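Local coordinates for leucine-rich repeat protein (PDB 4ECN) that is of unknown function but, as an extracellular leucine-rich repeat protein with DUF4458 domains, probably binds other proteins, at residues A[38-50]-A[83-97]. Sequence-based numbering, arbitrary orientation.
Sequences MSSAQKIKVVMTH and GTYKIVGYYLYDGLD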
loop_
_atom_site.group_PDB
_atom_site.type_symbol
_atom_site.label_atom_id
_atom_site.label_comp_id
_atom_site.label_asym_id
_atom_site.label_seq_id
_atom_site.Cartn_x
_atom_site.Cartn_y
_atom_site.Cartn_z
HETATM N N MSE A 38 -31.700 46.364 -13.265
HETATM C CA MSE A 38 -32.106 46.963 -11.976
HETATM C C MSE A 38 -32.278 48.503 -12.080
HETATM O O MSE A 38 -32.709 49.018 -13.121
HETATM C CB MSE A 38 -31.090 46.626 -10.844
HETATM C CG MSE A 38 -31.027 45.142 -10.429
HETATM SE SE MSE A 38 -32.650 44.349 -9.625
HETATM C CE MSE A 38 -33.110 45.748 -8.405
ATOM N N SER A 39 -31.964 49.207 -10.961
ATOM C CA SER A 39 -31.978 50.654 -10.734
ATOM C C SER A 39 -33.404 51.245 -10.911
ATOM O O SER A 39 -33.576 52.357 -11.412
ATOM C CB SER A 39 -30.967 51.360 -11.635
ATOM O OG SER A 39 -29.649 50.930 -11.329
ATOM N N SER A 40 -34.408 50.497 -10.433
ATOM C CA SER A 40 -35.824 50.876 -10.330
ATOM C C SER A 40 -36.270 50.637 -8.898
ATOM O O SER A 40 -37.286 51.183 -8.457
ATOM C CB SER A 40 -36.692 50.106 -11.322
ATOM O OG SER A 40 -38.069 50.368 -11.096
ATOM N N ALA A 41 -35.469 49.810 -8.180
ATOM C CA ALA A 41 -35.631 49.391 -6.791
ATOM C C ALA A 41 -35.329 50.524 -5.813
ATOM O O ALA A 41 -34.355 51.263 -5.988
ATOM C CB ALA A 41 -34.717 48.214 -6.497
ATOM N N GLN A 42 -36.157 50.631 -4.765
ATOM C CA GLN A 42 -36.022 51.652 -3.732
ATOM C C GLN A 42 -36.349 51.066 -2.317
ATOM O O GLN A 42 -36.517 51.828 -1.362
ATOM C CB GLN A 42 -36.902 52.879 -4.060
ATOM C CG GLN A 42 -38.387 52.599 -4.311
ATOM C CD GLN A 42 -39.165 53.873 -4.531
ATOM O OE1 GLN A 42 -38.672 54.847 -5.115
ATOM N NE2 GLN A 42 -40.408 53.895 -4.070
ATOM N N LYS A 43 -36.367 49.717 -2.186
ATOM C CA LYS A 43 -36.601 48.945 -0.949
ATOM C C LYS A 43 -35.889 47.573 -0.991
ATOM O O LYS A 43 -35.460 47.130 -2.059
ATOM C CB LYS A 43 -38.107 48.727 -0.690
ATOM C CG LYS A 43 -38.804 49.819 0.104
ATOM C CD LYS A 43 -40.287 49.490 0.296
ATOM C CE LYS A 43 -41.040 50.526 1.098
ATOM N NZ LYS A 43 -42.470 50.155 1.275
ATOM N N ILE A 44 -35.751 46.920 0.177
ATOM C CA ILE A 44 -35.155 45.590 0.330
ATOM C C ILE A 44 -35.699 44.954 1.620
ATOM O O ILE A 44 -35.823 45.629 2.652
ATOM C CB ILE A 44 -33.592 45.577 0.294
ATOM C CG1 ILE A 44 -33.049 44.139 0.136
ATOM C CG2 ILE A 44 -32.957 46.322 1.499
ATOM C CD1 ILE A 44 -31.588 44.017 -0.121
ATOM N N LYS A 45 -36.041 43.664 1.546
ATOM C CA LYS A 45 -36.504 42.902 2.699
ATOM C C LYS A 45 -35.509 41.772 2.883
ATOM O O LYS A 45 -35.512 40.789 2.141
ATOM C CB LYS A 45 -37.972 42.425 2.545
ATOM C CG LYS A 45 -38.561 41.739 3.802
ATOM C CD LYS A 45 -40.096 41.550 3.741
ATOM C CE LYS A 45 -40.573 40.509 2.751
ATOM N NZ LYS A 45 -42.025 40.642 2.445
ATOM N N VAL A 46 -34.599 41.963 3.811
ATOM C CA VAL A 46 -33.570 40.978 4.065
ATOM C C VAL A 46 -34.108 39.991 5.122
ATOM O O VAL A 46 -34.476 40.377 6.240
ATOM C CB VAL A 46 -32.224 41.639 4.468
ATOM C CG1 VAL A 46 -31.143 40.593 4.684
ATOM C CG2 VAL A 46 -31.771 42.651 3.417
ATOM N N VAL A 47 -34.180 38.719 4.724
ATOM C CA VAL A 47 -34.630 37.614 5.565
ATOM C C VAL A 47 -33.395 37.071 6.317
ATOM O O VAL A 47 -32.394 36.714 5.691
ATOM C CB VAL A 47 -35.360 36.531 4.715
ATOM C CG1 VAL A 47 -35.751 35.319 5.557
ATOM C CG2 VAL A 47 -36.583 37.115 4.022
HETATM N N MSE A 48 -33.467 37.038 7.653
HETATM C CA MSE A 48 -32.371 36.569 8.509
HETATM C C MSE A 48 -32.816 35.564 9.550
HETATM O O MSE A 48 -34.007 35.476 9.851
HETATM C CB MSE A 48 -31.737 37.747 9.259
HETATM C CG MSE A 48 -30.883 38.656 8.415
HETATM SE SE MSE A 48 -30.652 40.343 9.355
HETATM C CE MSE A 48 -32.483 41.109 9.062
ATOM N N THR A 49 -31.840 34.863 10.161
ATOM C CA THR A 49 -32.059 33.907 11.248
ATOM C C THR A 49 -31.017 34.140 12.356
ATOM O O THR A 49 -29.816 34.152 12.080
ATOM C CB THR A 49 -32.027 32.454 10.741
ATOM O OG1 THR A 49 -30.798 32.222 10.057
ATOM C CG2 THR A 49 -33.202 32.106 9.840
ATOM N N HIS A 50 -31.489 34.350 13.597
ATOM C CA HIS A 50 -30.645 34.558 14.780
ATOM C C HIS A 50 -31.133 33.639 15.900
ATOM O O HIS A 50 -32.111 33.961 16.592
ATOM C CB HIS A 50 -30.629 36.045 15.221
ATOM C CG HIS A 50 -29.877 36.335 16.498
ATOM N ND1 HIS A 50 -28.505 36.113 16.609
ATOM C CD2 HIS A 50 -30.316 36.900 17.649
ATOM C CE1 HIS A 50 -28.173 36.501 17.831
ATOM N NE2 HIS A 50 -29.225 36.990 18.490
ATOM N N GLY A 83 -24.954 40.307 17.902
ATOM C CA GLY A 83 -24.797 38.865 17.737
ATOM C C GLY A 83 -24.670 38.435 16.287
ATOM O O GLY A 83 -24.761 39.266 15.382
ATOM N N THR A 84 -24.455 37.133 16.053
ATOM C CA THR A 84 -24.309 36.614 14.691
ATOM C C THR A 84 -25.694 36.307 14.109
ATOM O O THR A 84 -26.565 35.774 14.799
ATOM C CB THR A 84 -23.389 35.385 14.637
ATOM O OG1 THR A 84 -22.287 35.558 15.535
ATOM C CG2 THR A 84 -22.871 35.107 13.221
ATOM N N TYR A 85 -25.883 36.692 12.838
ATOM C CA TYR A 85 -27.083 36.527 12.017
ATOM C C TYR A 85 -26.731 35.847 10.705
ATOM O O TYR A 85 -25.650 36.091 10.148
ATOM C CB TYR A 85 -27.733 37.888 11.726
ATOM C CG TYR A 85 -28.317 38.611 12.917
ATOM C CD1 TYR A 85 -27.495 39.252 13.838
ATOM C CD2 TYR A 85 -29.688 38.802 13.032
ATOM C CE1 TYR A 85 -28.026 39.956 14.917
ATOM C CE2 TYR A 85 -30.231 39.531 14.090
ATOM C CZ TYR A 85 -29.396 40.112 15.030
ATOM O OH TYR A 85 -29.922 40.828 16.078
ATOM N N LYS A 86 -27.646 35.019 10.189
ATOM C CA LYS A 86 -27.442 34.367 8.906
ATOM C C LYS A 86 -28.527 34.850 7.962
ATOM O O LYS A 86 -29.706 34.701 8.281
ATOM C CB LYS A 86 -27.425 32.828 9.038
ATOM C CG LYS A 86 -27.018 32.104 7.738
ATOM C CD LYS A 86 -27.372 30.606 7.690
ATOM C CE LYS A 86 -28.856 30.329 7.549
ATOM N NZ LYS A 86 -29.137 28.873 7.462
ATOM N N ILE A 87 -28.127 35.494 6.841
ATOM C CA ILE A 87 -29.026 35.966 5.776
ATOM C C ILE A 87 -29.520 34.731 5.020
ATOM O O ILE A 87 -28.693 33.892 4.626
ATOM C CB ILE A 87 -28.347 36.997 4.818
ATOM C CG1 ILE A 87 -27.645 38.142 5.563
ATOM C CG2 ILE A 87 -29.335 37.528 3.760
ATOM C CD1 ILE A 87 -26.568 38.881 4.687
ATOM N N VAL A 88 -30.852 34.600 4.847
ATOM C CA VAL A 88 -31.446 33.466 4.127
ATOM C C VAL A 88 -31.588 33.864 2.646
ATOM O O VAL A 88 -31.264 33.082 1.744
ATOM C CB VAL A 88 -32.792 32.996 4.739
ATOM C CG1 VAL A 88 -33.216 31.652 4.145
ATOM C CG2 VAL A 88 -32.695 32.880 6.251
ATOM N N GLY A 89 -32.039 35.100 2.439
ATOM C CA GLY A 89 -32.238 35.706 1.133
ATOM C C GLY A 89 -32.809 37.095 1.274
ATOM O O GLY A 89 -33.026 37.568 2.394
ATOM N N TYR A 90 -33.049 37.759 0.140
ATOM C CA TYR A 90 -33.578 39.115 0.136
ATOM C C TYR A 90 -34.423 39.385 -1.106
ATOM O O TYR A 90 -34.238 38.750 -2.145
ATOM C CB TYR A 90 -32.437 40.155 0.228
ATOM C CG TYR A 90 -31.455 40.146 -0.929
ATOM C CD1 TYR A 90 -31.685 40.909 -2.075
ATOM C CD2 TYR A 90 -30.259 39.438 -0.847
ATOM C CE1 TYR A 90 -30.776 40.913 -3.134
ATOM C CE2 TYR A 90 -29.349 39.428 -1.904
ATOM C CZ TYR A 90 -29.606 40.175 -3.039
ATOM O OH TYR A 90 -28.698 40.175 -4.067
ATOM N N TYR A 91 -35.334 40.362 -0.992
ATOM C CA TYR A 91 -36.194 40.788 -2.090
ATOM C C TYR A 91 -35.974 42.265 -2.338
ATOM O O TYR A 91 -35.864 43.022 -1.377
ATOM C CB TYR A 91 -37.704 40.503 -1.823
ATOM C CG TYR A 91 -38.064 39.138 -1.257
ATOM C CD1 TYR A 91 -38.104 38.921 0.120
ATOM C CD2 TYR A 91 -38.475 38.100 -2.090
ATOM C CE1 TYR A 91 -38.464 37.679 0.652
ATOM C CE2 TYR A 91 -38.848 36.855 -1.569
ATOM C CZ TYR A 91 -38.847 36.652 -0.195
ATOM O OH TYR A 91 -39.189 35.434 0.350
ATOM N N LEU A 92 -35.902 42.679 -3.605
ATOM C CA LEU A 92 -35.795 44.091 -3.971
ATOM C C LEU A 92 -37.181 44.549 -4.474
ATOM O O LEU A 92 -37.927 43.728 -5.009
ATOM C CB LEU A 92 -34.671 44.332 -4.995
ATOM C CG LEU A 92 -33.257 44.074 -4.471
ATOM C CD1 LEU A 92 -32.274 43.963 -5.581
ATOM C CD2 LEU A 92 -32.813 45.140 -3.502
ATOM N N TYR A 93 -37.559 45.818 -4.232
ATOM C CA TYR A 93 -38.886 46.335 -4.598
ATOM C C TYR A 93 -38.806 47.696 -5.312
ATOM O O TYR A 93 -38.081 48.576 -4.849
ATOM C CB TYR A 93 -39.757 46.480 -3.333
ATOM C CG TYR A 93 -40.012 45.193 -2.572
ATOM C CD1 TYR A 93 -39.158 44.781 -1.550
ATOM C CD2 TYR A 93 -41.143 44.423 -2.826
ATOM C CE1 TYR A 93 -39.405 43.614 -0.824
ATOM C CE2 TYR A 93 -41.404 43.257 -2.107
ATOM C CZ TYR A 93 -40.530 42.853 -1.110
ATOM O OH TYR A 93 -40.806 41.704 -0.403
ATOM N N ASP A 94 -39.594 47.890 -6.399
ATOM C CA ASP A 94 -39.647 49.147 -7.177
ATOM C C ASP A 94 -40.528 50.222 -6.469
ATOM O O ASP A 94 -40.898 50.054 -5.299
ATOM C CB ASP A 94 -40.184 48.877 -8.609
ATOM C CG ASP A 94 -41.677 48.585 -8.716
ATOM O OD1 ASP A 94 -42.222 47.901 -7.814
ATOM O OD2 ASP A 94 -42.298 49.033 -9.704
ATOM N N GLY A 95 -40.851 51.299 -7.196
ATOM C CA GLY A 95 -41.710 52.382 -6.723
ATOM C C GLY A 95 -43.131 51.943 -6.400
ATOM O O GLY A 95 -43.722 52.419 -5.424
ATOM N N LEU A 96 -43.676 51.001 -7.208
ATOM C CA LEU A 96 -45.020 50.419 -7.064
ATOM C C LEU A 96 -45.077 49.328 -5.947
ATOM O O LEU A 96 -46.163 48.807 -5.666
ATOM C CB LEU A 96 -45.459 49.813 -8.407
ATOM N N ASP A 97 -43.902 49.002 -5.323
ATOM C CA ASP A 97 -43.656 48.044 -4.223
ATOM C C ASP A 97 -43.918 46.557 -4.663
ATOM O O ASP A 97 -44.387 45.741 -3.861
ATOM C CB ASP A 97 -44.480 48.392 -2.955
ATOM C CG ASP A 97 -44.032 49.664 -2.254
ATOM O OD1 ASP A 97 -42.872 49.709 -1.786
ATOM O OD2 ASP A 97 -44.861 50.593 -2.122
#
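The imidazole of His50 lies face to face on the phenol ring of Tyr85, offset toward its rim, while its edge donates a hydrogen bond to the backbone of the facing strand. The ring centroids are 4.5 Å apart with planes at 15°, and ND1 of His50 meets O of Thr84 at 2.7 Å. CG of His50 stands anti to the backbone N (chi1 175°), which carries the ring over Tyr85. With an alanine here the imidazole is gone, so the Thr84 carbonyl would probably lose its side-chain donor and the Tyr85 face the ring that lies against it. Tyr85 is steadied elsewhere, its OH bonding Leu81 O. Next along, Thr49 grips O of Lys86 twice, through N at 2.8 Å and OG1 at 3.2 Å.

Strands 43-49 and 83-93 form an antiparallel pair in the β-sheet fold of a DUF4458 domain, of the transthyretin clan. A β-bulge shifts the register between Val47 and Met48: N of Val47 bonds O of Gly89, whereas O of Val47 accepts from N of Val88 at 2.7 Å. On the buried face, CD1 of Ile44 touches CD1 of Tyr90 (3.7 Å) and CD2 of Leu92 (3.8 Å), and Leu123 of strand 118-124 touches both Ile44 and Tyr90. The other face carries Lys43, whose chain, extended beyond CG, brings NZ above the carboxylate plane of Asp97, forming a salt bridge to OD1 at 3.1 Å.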